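Local atomic coordinates of bacterial regulatory proteins, tetR family (Corynebacterium glutamicum, PDB entry 3AQT), a protein that binds resorcinol in its C-terminal domain and, as a TetR-family transcriptional repressor, probably binds DNA through a helix-turn-helix motif. Residues Thr114-Phe123 against Arg164-Phe175; His151-Ala162 against Thr184-Ile192. All coordinates share one frame; numbering follows the deposited sequence.

Interaction 1 of 2, residues Thr114-Phe123 against Arg164-Phe175. With RCO (resorcinol), chain D.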
loop_
_atom_site.group_PDB
_atom_site.type_symbol
_atom_site.label_atom_id
_atom_site.label_comp_id
_atom_site.label_asym_id
_atom_site.label_seq_id
_atom_site.Cartn_x
_atom_site.Cartn_y
_atom_site.Cartn_z
ATOM N N THR B 114 6.560 17.910 16.931
ATOM C CA THR B 114 5.928 17.712 18.238
ATOM C C THR B 114 5.888 18.950 19.143
ATOM O O THR B 114 5.197 18.950 20.170
ATOM C CB THR B 114 6.577 16.522 19.006
ATOM O OG1 THR B 114 7.993 16.720 19.112
ATOM C CG2 THR B 114 6.306 15.212 18.279
ATOM N N LYS B 115 6.611 20.000 18.757
ATOM C CA LYS B 115 6.641 21.247 19.525
ATOM C C LYS B 115 5.449 22.156 19.174
ATOM O O LYS B 115 5.389 23.317 19.579
ATOM C CB LYS B 115 7.968 21.965 19.273
ATOM C CG LYS B 115 9.167 21.273 19.928
ATOM C CD LYS B 115 9.060 19.742 19.874
ATOM C CE LYS B 115 10.274 19.057 20.487
ATOM N NZ LYS B 115 10.543 19.506 21.885
ATOM N N LEU B 116 4.515 21.613 18.396
ATOM C CA LEU B 116 3.304 22.318 18.017
ATOM C C LEU B 116 2.293 21.751 19.008
ATOM O O LEU B 116 2.429 20.606 19.439
ATOM C CB LEU B 116 2.903 21.965 16.582
ATOM C CG LEU B 116 3.884 22.340 15.460
ATOM C CD1 LEU B 116 3.557 21.548 14.196
ATOM C CD2 LEU B 116 3.824 23.835 15.187
ATOM N N ASP B 117 1.289 22.530 19.382
ATOM C CA ASP B 117 0.316 22.047 20.352
ATOM C C ASP B 117 -0.758 21.158 19.756
ATOM O O ASP B 117 -1.180 20.193 20.379
ATOM C CB ASP B 117 -0.355 23.225 21.067
ATOM C CG ASP B 117 0.628 24.050 21.875
ATOM O OD1 ASP B 117 1.313 23.469 22.752
ATOM O OD2 ASP B 117 0.716 25.275 21.633
ATOM N N ASP B 118 -1.201 21.486 18.550
ATOM C CA ASP B 118 -2.253 20.725 17.891
ATOM C C ASP B 118 -1.757 19.382 17.352
ATOM O O ASP B 118 -0.932 19.329 16.432
ATOM C CB ASP B 118 -2.834 21.550 16.746
ATOM C CG ASP B 118 -4.157 21.020 16.260
ATOM O OD1 ASP B 118 -4.475 19.840 16.524
ATOM O OD2 ASP B 118 -4.882 21.790 15.598
ATOM N N PRO B 119 -2.256 18.277 17.918
ATOM C CA PRO B 119 -1.847 16.945 17.474
ATOM C C PRO B 119 -2.123 16.772 15.981
ATOM O O PRO B 119 -1.394 16.076 15.273
ATOM C CB PRO B 119 -2.705 16.010 18.338
ATOM C CG PRO B 119 -2.942 16.813 19.577
ATOM C CD PRO B 119 -3.223 18.191 19.022
ATOM N N ALA B 120 -3.177 17.417 15.505
ATOM C CA ALA B 120 -3.543 17.327 14.102
ATOM C C ALA B 120 -2.476 17.957 13.223
ATOM O O ALA B 120 -2.256 17.507 12.103
ATOM C CB ALA B 120 -4.889 18.008 13.858
ATOM N N GLU B 121 -1.811 18.992 13.732
ATOM C CA GLU B 121 -0.780 19.670 12.950
ATOM C C GLU B 121 0.516 18.869 12.964
ATOM O O GLU B 121 1.271 18.870 11.992
ATOM C CB GLU B 121 -0.521 21.075 13.494
ATOM C CG GLU B 121 -0.116 22.069 12.416
ATOM C CD GLU B 121 0.220 23.451 12.973
ATOM O OE1 GLU B 121 -0.474 23.909 13.912
ATOM O OE2 GLU B 121 1.169 24.085 12.460
ATOM N N VAL B 122 0.768 18.189 14.077
ATOM C CA VAL B 122 1.961 17.376 14.207
ATOM C C VAL B 122 1.888 16.254 13.176
ATOM O O VAL B 122 2.835 16.016 12.425
ATOM C CB VAL B 122 2.059 16.751 15.627
ATOM C CG1 VAL B 122 3.227 15.783 15.695
ATOM C CG2 VAL B 122 2.231 17.848 16.665
ATOM N N PHE B 123 0.746 15.576 13.151
ATOM C CA PHE B 123 0.508 14.463 12.241
ATOM C C PHE B 123 0.530 14.909 10.790
ATOM O O PHE B 123 1.196 14.297 9.951
ATOM C CB PHE B 123 -0.840 13.829 12.573
ATOM C CG PHE B 123 -1.141 12.586 11.794
ATOM C CD1 PHE B 123 -0.233 11.534 11.752
ATOM C CD2 PHE B 123 -2.364 12.445 11.139
ATOM C CE1 PHE B 123 -0.536 10.361 11.072
ATOM C CE2 PHE B 123 -2.676 11.275 10.458
ATOM C CZ PHE B 123 -1.759 10.230 10.426
ATOM N N ARG B 164 2.241 7.066 18.002
ATOM C CA ARG B 164 2.357 7.952 19.151
ATOM C C ARG B 164 1.577 9.232 18.888
ATOM O O ARG B 164 0.755 9.654 19.702
ATOM C CB ARG B 164 3.825 8.311 19.385
ATOM C CG ARG B 164 4.049 9.380 20.452
ATOM C CD ARG B 164 5.412 10.011 20.291
ATOM N NE ARG B 164 5.515 10.735 19.029
ATOM C CZ ARG B 164 6.638 10.876 18.330
ATOM N NH1 ARG B 164 7.769 10.335 18.768
ATOM N NH2 ARG B 164 6.630 11.562 17.194
ATOM N N ASP B 165 1.856 9.851 17.745
ATOM C CA ASP B 165 1.186 11.084 17.381
ATOM C C ASP B 165 -0.326 10.880 17.314
ATOM O O ASP B 165 -1.087 11.731 17.766
ATOM C CB ASP B 165 1.729 11.622 16.048
ATOM C CG ASP B 165 3.148 12.173 16.172
ATOM O OD1 ASP B 165 3.599 12.425 17.309
ATOM O OD2 ASP B 165 3.815 12.374 15.135
ATOM N N LEU B 166 -0.763 9.752 16.767
ATOM C CA LEU B 166 -2.186 9.466 16.675
ATOM C C LEU B 166 -2.799 9.215 18.049
ATOM O O LEU B 166 -3.901 9.678 18.331
ATOM C CB LEU B 166 -2.429 8.265 15.768
ATOM C CG LEU B 166 -2.174 8.517 14.277
ATOM C CD1 LEU B 166 -2.404 7.216 13.505
ATOM C CD2 LEU B 166 -3.092 9.634 13.759
ATOM N N LEU B 167 -2.091 8.486 18.906
ATOM C CA LEU B 167 -2.590 8.217 20.246
ATOM C C LEU B 167 -2.780 9.537 20.982
ATOM O O LEU B 167 -3.752 9.730 21.711
ATOM C CB LEU B 167 -1.605 7.355 21.029
ATOM C CG LEU B 167 -2.019 7.159 22.493
ATOM C CD1 LEU B 167 -3.409 6.516 22.553
ATOM C CD2 LEU B 167 -0.982 6.308 23.214
ATOM N N HIS B 168 -1.825 10.437 20.790
ATOM C CA HIS B 168 -1.858 11.755 21.402
ATOM C C HIS B 168 -3.152 12.469 20.981
ATOM O O HIS B 168 -3.889 12.992 21.816
ATOM C CB HIS B 168 -0.612 12.528 20.948
ATOM C CG HIS B 168 -0.569 13.948 21.410
ATOM N ND1 HIS B 168 -1.293 14.405 22.490
ATOM C CD2 HIS B 168 0.125 15.014 20.941
ATOM C CE1 HIS B 168 -1.049 15.692 22.666
ATOM N NE2 HIS B 168 -0.193 16.086 21.739
ATOM N N GLY B 169 -3.432 12.463 19.681
ATOM C CA GLY B 169 -4.632 13.107 19.180
ATOM C C GLY B 169 -5.914 12.448 19.662
ATOM O O GLY B 169 -6.957 13.092 19.772
ATOM N N LEU B 170 -5.840 11.156 19.947
ATOM C CA LEU B 170 -7.004 10.426 20.421
ATOM C C LEU B 170 -7.285 10.831 21.868
ATOM O O LEU B 170 -8.431 11.080 22.243
ATOM C CB LEU B 170 -6.738 8.925 20.329
ATOM C CG LEU B 170 -7.915 7.983 20.546
ATOM C CD1 LEU B 170 -8.992 8.253 19.500
ATOM C CD2 LEU B 170 -7.431 6.541 20.442
ATOM N N GLU B 171 -6.225 10.914 22.668
ATOM C CA GLU B 171 -6.335 11.281 24.073
ATOM C C GLU B 171 -6.901 12.686 24.274
ATOM O O GLU B 171 -7.605 12.930 25.246
ATOM C CB GLU B 171 -4.965 11.201 24.753
ATOM C CG GLU B 171 -4.270 9.853 24.654
ATOM C CD GLU B 171 -4.781 8.853 25.658
ATOM O OE1 GLU B 171 -4.656 9.126 26.867
ATOM O OE2 GLU B 171 -5.304 7.798 25.251
ATOM N N THR B 172 -6.590 13.612 23.372
ATOM C CA THR B 172 -7.087 14.976 23.515
ATOM C C THR B 172 -8.419 15.226 22.808
ATOM O O THR B 172 -8.865 16.374 22.710
ATOM C CB THR B 172 -6.074 16.011 22.984
ATOM O OG1 THR B 172 -5.940 15.870 21.564
ATOM C CG2 THR B 172 -4.721 15.815 23.648
ATOM N N GLY B 173 -9.046 14.159 22.312
ATOM C CA GLY B 173 -10.314 14.295 21.617
ATOM C C GLY B 173 -10.220 14.931 20.236
ATOM O O GLY B 173 -11.242 15.240 19.619
ATOM N N ARG B 174 -9.004 15.137 19.745
ATOM C CA ARG B 174 -8.804 15.735 18.428
ATOM C C ARG B 174 -9.129 14.739 17.312
ATOM O O ARG B 174 -9.627 15.122 16.260
ATOM C CB ARG B 174 -7.355 16.193 18.277
ATOM C CG ARG B 174 -7.091 17.093 17.079
ATOM C CD ARG B 174 -7.755 18.444 17.260
ATOM N NE ARG B 174 -7.168 19.474 16.407
ATOM C CZ ARG B 174 -7.856 20.183 15.514
ATOM N NH1 ARG B 174 -9.155 19.966 15.349
ATOM N NH2 ARG B 174 -7.251 21.130 14.810
ATOM N N PHE B 175 -8.842 13.462 17.548
ATOM C CA PHE B 175 -9.091 12.427 16.556
ATOM C C PHE B 175 -10.125 11.409 17.016
ATOM O O PHE B 175 -10.355 11.236 18.214
ATOM C CB PHE B 175 -7.809 11.641 16.237
ATOM C CG PHE B 175 -6.667 12.476 15.740
ATOM C CD1 PHE B 175 -6.885 13.597 14.960
ATOM C CD2 PHE B 175 -5.361 12.106 16.026
ATOM C CE1 PHE B 175 -5.811 14.341 14.469
ATOM C CE2 PHE B 175 -4.282 12.838 15.542
ATOM C CZ PHE B 175 -4.506 13.957 14.763
HETATM C C1 RCO D . 6.143 10.280 11.666
HETATM C C2 RCO D . 5.161 10.870 12.522
HETATM C C3 RCO D . 3.811 10.973 12.088
HETATM C C4 RCO D . 3.454 10.486 10.818
HETATM C C5 RCO D . 4.417 9.906 9.978
HETATM C C6 RCO D . 5.768 9.800 10.403
HETATM O O1 RCO D . 7.463 10.185 12.096
HETATM O O3 RCO D . 2.833 11.546 12.897
#
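Arg-174 meets Asp-118 side-on, NE to OD1 and NH2 to OD2, and this two-pronged salt bridge closes one end of the contact. The carboxylate and guanidinium planes are nearly coplanar, and Arg-174 NH2 lies 2.6 Å from Asp-118 OD2, on its syn lone pair. In Asp-118, CG anti to the backbone N (chi1 -164°) places the carboxylate where OD1 can take both Arg-174 NE and, from above the carboxylate plane, Ala-120 N, the N-cap bond that starts helix 119-134.

Next to this cap, Pro-119 packs its CB 3.6 Å from Gly-169 CA, where the backbones come closest, while its CG lies over one face of the His-168 ring, a CH-pi contact 3.7 Å from the centroid. Phe-175 turns its edge to Ala-120, CZ standing 3.6 Å from Ala-120 CA. One turn along helix 119-134, the Phe-123 ring takes the CD2 methyl of Leu-166 squarely over its centre, 9° off the normal.

Resorcinol O3 comes to the edge of that same ring and donates a 2.6 Å hydrogen bond to Asp-165 OD2, against which Val-122 CG1 also packs. Arg-164 holds the other oxygen, OD1, with NE and NH2 from one face of the carboxylate; these two N-H groups would probably favour the charged form of Asp-165. Arg-164 NH2 has a second partner in Asp-110.

Segments 119-123 and 164-171 run nearly antiparallel, at 162°. Helix 180-199 flanks Phe-123 and Leu-166, helix 209-220 covers Ala-120 and Phe-123, and helix 225-231 supplies Glu-227 to Arg-174.

Interaction 2 of 2, residues His151-Ala162 against Thr184-Ile192. With RCO (resorcinol), chain D.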
loop_
_atom_site.group_PDB
_atom_site.type_symbol
_atom_site.label_atom_id
_atom_site.label_comp_id
_atom_site.label_asym_id
_atom_site.label_seq_id
_atom_site.Cartn_x
_atom_site.Cartn_y
_atom_site.Cartn_z
ATOM N N HIS B 151 6.567 -0.661 2.812
ATOM C CA HIS B 151 5.609 -0.644 3.904
ATOM C C HIS B 151 6.169 -1.213 5.202
ATOM O O HIS B 151 6.092 -0.572 6.246
ATOM C CB HIS B 151 4.343 -1.403 3.514
ATOM C CG HIS B 151 3.233 -1.253 4.506
ATOM N ND1 HIS B 151 2.463 -0.112 4.594
ATOM C CD2 HIS B 151 2.800 -2.075 5.492
ATOM C CE1 HIS B 151 1.607 -0.237 5.592
ATOM N NE2 HIS B 151 1.791 -1.418 6.153
ATOM N N PRO B 152 6.731 -2.432 5.163
ATOM C CA PRO B 152 7.286 -3.027 6.388
ATOM C C PRO B 152 8.392 -2.172 7.018
ATOM O O PRO B 152 8.492 -2.084 8.243
ATOM C CB PRO B 152 7.813 -4.386 5.911
ATOM C CG PRO B 152 6.962 -4.702 4.729
ATOM C CD PRO B 152 6.827 -3.372 4.031
ATOM N N VAL B 153 9.229 -1.560 6.183
ATOM C CA VAL B 153 10.313 -0.714 6.676
ATOM C C VAL B 153 9.724 0.531 7.333
ATOM O O VAL B 153 10.096 0.892 8.443
ATOM C CB VAL B 153 11.272 -0.282 5.536
ATOM C CG1 VAL B 153 12.327 0.673 6.082
ATOM C CG2 VAL B 153 11.948 -1.504 4.919
ATOM N N LEU B 154 8.800 1.183 6.642
ATOM C CA LEU B 154 8.156 2.363 7.188
ATOM C C LEU B 154 7.525 2.037 8.540
ATOM O O LEU B 154 7.608 2.827 9.479
ATOM C CB LEU B 154 7.094 2.888 6.219
ATOM C CG LEU B 154 7.657 3.612 4.997
ATOM C CD1 LEU B 154 6.564 3.848 3.974
ATOM C CD2 LEU B 154 8.284 4.921 5.435
HETATM N N MSE B 155 6.923 0.856 8.645
HETATM C CA MSE B 155 6.279 0.436 9.885
HETATM C C MSE B 155 7.236 0.171 11.033
HETATM O O MSE B 155 6.883 0.362 12.193
HETATM C CB MSE B 155 5.410 -0.801 9.632
HETATM C CG MSE B 155 4.160 -0.503 8.807
HETATM SE SE MSE B 155 2.746 0.441 9.779
HETATM C CE MSE B 155 3.674 2.053 10.198
ATOM N N ARG B 156 8.449 -0.269 10.722
ATOM C CA ARG B 156 9.428 -0.549 11.767
ATOM C C ARG B 156 10.032 0.738 12.304
ATOM O O ARG B 156 10.298 0.858 13.495
ATOM C CB ARG B 156 10.589 -1.406 11.237
ATOM C CG ARG B 156 10.219 -2.749 10.682
ATOM C CD ARG B 156 11.440 -3.642 10.603
ATOM N NE ARG B 156 12.401 -3.263 9.563
ATOM C CZ ARG B 156 12.439 -3.804 8.347
ATOM N NH1 ARG B 156 11.568 -4.744 8.004
ATOM N NH2 ARG B 156 13.374 -3.431 7.485
ATOM N N ILE B 157 10.257 1.694 11.414
ATOM C CA ILE B 157 10.893 2.949 11.789
ATOM C C ILE B 157 9.980 4.117 12.130
ATOM O O ILE B 157 10.144 4.729 13.184
ATOM C CB ILE B 157 11.867 3.409 10.679
ATOM C CG1 ILE B 157 12.804 2.258 10.299
ATOM C CG2 ILE B 157 12.670 4.606 11.152
ATOM C CD1 ILE B 157 13.719 1.676 11.414
ATOM N N LEU B 158 9.031 4.435 11.253
ATOM C CA LEU B 158 8.138 5.568 11.492
ATOM C C LEU B 158 6.792 5.201 12.105
ATOM O O LEU B 158 6.078 6.069 12.603
ATOM C CB LEU B 158 7.909 6.334 10.190
ATOM C CG LEU B 158 9.179 6.877 9.531
ATOM C CD1 LEU B 158 8.827 7.573 8.223
ATOM C CD2 LEU B 158 9.876 7.836 10.485
ATOM N N GLY B 159 6.454 3.916 12.084
ATOM C CA GLY B 159 5.181 3.492 12.631
ATOM C C GLY B 159 5.002 3.848 14.095
ATOM O O GLY B 159 3.970 4.417 14.478
ATOM N N PRO B 160 5.986 3.521 14.950
ATOM C CA PRO B 160 5.865 3.837 16.377
ATOM C C PRO B 160 5.705 5.328 16.619
ATOM O O PRO B 160 5.046 5.739 17.574
ATOM C CB PRO B 160 7.155 3.282 16.968
ATOM C CG PRO B 160 7.489 2.136 16.040
ATOM C CD PRO B 160 7.207 2.735 14.686
ATOM N N ARG B 161 6.299 6.138 15.746
ATOM C CA ARG B 161 6.205 7.588 15.881
ATOM C C ARG B 161 4.819 8.079 15.475
ATOM O O ARG B 161 4.230 8.945 16.130
ATOM C CB ARG B 161 7.279 8.279 15.025
ATOM C CG ARG B 161 8.698 8.055 15.519
ATOM C CD ARG B 161 9.729 8.753 14.645
ATOM N NE ARG B 161 11.033 8.797 15.309
ATOM C CZ ARG B 161 11.943 7.828 15.268
ATOM N NH1 ARG B 161 11.719 6.713 14.578
ATOM N NH2 ARG B 161 13.071 7.959 15.946
ATOM N N ALA B 162 4.305 7.525 14.384
ATOM C CA ALA B 162 2.994 7.911 13.890
ATOM C C ALA B 162 1.935 7.465 14.886
ATOM O O ALA B 162 1.020 8.212 15.206
ATOM C CB ALA B 162 2.737 7.276 12.531
ATOM N N THR B 184 -2.540 3.383 11.821
ATOM C CA THR B 184 -1.119 3.534 11.546
ATOM C C THR B 184 -0.727 2.836 10.242
ATOM O O THR B 184 -0.074 3.425 9.382
ATOM C CB THR B 184 -0.262 2.962 12.705
ATOM O OG1 THR B 184 -0.539 3.702 13.901
ATOM C CG2 THR B 184 1.229 3.068 12.377
ATOM N N THR B 185 -1.136 1.584 10.091
ATOM C CA THR B 185 -0.781 0.848 8.894
ATOM C C THR B 185 -1.446 1.403 7.631
ATOM O O THR B 185 -0.833 1.414 6.562
ATOM C CB THR B 185 -1.095 -0.657 9.052
ATOM O OG1 THR B 185 -0.456 -1.383 7.998
ATOM C CG2 THR B 185 -2.592 -0.913 9.013
ATOM N N CYS B 186 -2.683 1.883 7.749
ATOM C CA CYS B 186 -3.381 2.440 6.592
ATOM C C CYS B 186 -2.751 3.752 6.150
ATOM O O CYS B 186 -2.704 4.063 4.955
ATOM C CB CYS B 186 -4.863 2.663 6.906
ATOM S SG CYS B 186 -5.823 1.138 6.937
ATOM N N THR B 187 -2.274 4.522 7.121
ATOM C CA THR B 187 -1.631 5.795 6.838
ATOM C C THR B 187 -0.441 5.558 5.907
ATOM O O THR B 187 -0.301 6.222 4.885
ATOM C CB THR B 187 -1.145 6.467 8.142
ATOM O OG1 THR B 187 -2.273 6.742 8.978
ATOM C CG2 THR B 187 -0.419 7.762 7.845
ATOM N N PHE B 188 0.410 4.598 6.254
ATOM C CA PHE B 188 1.564 4.318 5.422
ATOM C C PHE B 188 1.219 3.612 4.105
ATOM O O PHE B 188 1.914 3.784 3.097
ATOM C CB PHE B 188 2.599 3.558 6.246
ATOM C CG PHE B 188 3.295 4.436 7.241
ATOM C CD1 PHE B 188 4.208 5.391 6.812
ATOM C CD2 PHE B 188 2.970 4.384 8.588
ATOM C CE1 PHE B 188 4.780 6.282 7.709
ATOM C CE2 PHE B 188 3.536 5.270 9.499
ATOM C CZ PHE B 188 4.444 6.225 9.057
ATOM N N GLY B 189 0.139 2.837 4.105
ATOM C CA GLY B 189 -0.279 2.188 2.881
ATOM C C GLY B 189 -0.699 3.283 1.916
ATOM O O GLY B 189 -0.370 3.243 0.728
ATOM N N SER B 190 -1.414 4.278 2.440
ATOM C CA SER B 190 -1.879 5.419 1.643
ATOM C C SER B 190 -0.724 6.298 1.196
ATOM O O SER B 190 -0.717 6.807 0.074
ATOM C CB SER B 190 -2.840 6.287 2.452
ATOM O OG SER B 190 -4.035 5.590 2.744
ATOM N N LEU B 191 0.246 6.492 2.086
ATOM C CA LEU B 191 1.400 7.324 1.774
ATOM C C LEU B 191 2.107 6.775 0.544
ATOM O O LEU B 191 2.370 7.508 -0.412
ATOM C CB LEU B 191 2.369 7.355 2.959
ATOM C CG LEU B 191 3.660 8.164 2.778
ATOM C CD1 LEU B 191 3.354 9.654 2.773
ATOM C CD2 LEU B 191 4.621 7.834 3.910
ATOM N N ILE B 192 2.400 5.479 0.570
ATOM C CA ILE B 192 3.081 4.829 -0.541
ATOM C C ILE B 192 2.326 5.039 -1.858
ATOM O O ILE B 192 2.911 5.473 -2.856
ATOM C CB ILE B 192 3.255 3.314 -0.263
ATOM C CG1 ILE B 192 4.200 3.128 0.929
ATOM C CG2 ILE B 192 3.780 2.607 -1.510
ATOM C CD1 ILE B 192 4.213 1.723 1.526
HETATM C C1 RCO D . 6.143 10.280 11.666
HETATM C C2 RCO D . 5.161 10.870 12.522
HETATM C C3 RCO D . 3.811 10.973 12.088
HETATM C C4 RCO D . 3.454 10.486 10.818
HETATM C C5 RCO D . 4.417 9.906 9.978
HETATM C C6 RCO D . 5.768 9.800 10.403
HETATM O O1 RCO D . 7.463 10.185 12.096
HETATM O O3 RCO D . 2.833 11.546 12.897
#
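His-151 NE2 and Thr-185 OG1 share a hydrogen bond of 2.9 Å, in which either may be the donor. With CG anti to the backbone N (chi1 -171°), the imidazole is carried across to helix 180-199 and fits as a knob among Thr-185, Phe-188, Gly-189 and Ile-192. It enters edge first: Gly-189 N and Ile-192 CD1 lie near the ring plane, and His-151 CE1 is 3.1 Å from Thr-185 O. Met-155 CG, of its own helix, lies over one face of the imidazole, toward its rim.

Phe-188 makes the return knob, wedged among Leu-154, Met-155, Gly-159 and Ala-162. Its CZ reaches 3.6 Å to Leu-158 CB, and its CE2 lies 3.7 Å from Ala-162 CB. The selenium of Met-155, a selenomethionine here, stands obliquely beside this ring at 5.3 Å from the centroid, a Met-aromatic contact. Farther along, Leu-154 and Ile-192 lie alongside in opposed directions, Leu-154 CD1 being 3.9 Å from Ile-192 CG1.

On the second subunit, Ala-193 packs against His-151 and Thr-185, so the polar pair lies beside the dimer interface.

Phe-188 CZ also comes 3.8 Å from resorcinol C5, while Ala-162, Leu-158 and the aliphatic part of Arg-161 border the same ligand. The Phe-188 knob of this knobs-into-holes packing, with residues around it, thus lines part of the resorcinol pocket in the all-helical ligand-binding domain of this TetR-family protein.

Overall arrangement
Resorcinol joins the two interactions, whose centres lie about 17 Å apart. Interaction 1 supplies its polar anchor, Asp-165, together with Phe-123; interaction 2 adds Leu-158, Arg-161, Ala-162 and Phe-188. Helix 159-171 serves both, giving residues 159-162 to interaction 2 and 164-171 to interaction 1. They also touch directly: Phe-123 CZ packs 3.8 Å from Thr-187 OG1, and Leu-166 CD1 lies 4.0 Å from Thr-184 OG1. Asp-110 ties them from outside through salt bridges to both Arg-164 and Arg-161. The second subunit borders interaction 2 but does not touch the segments of interaction 1.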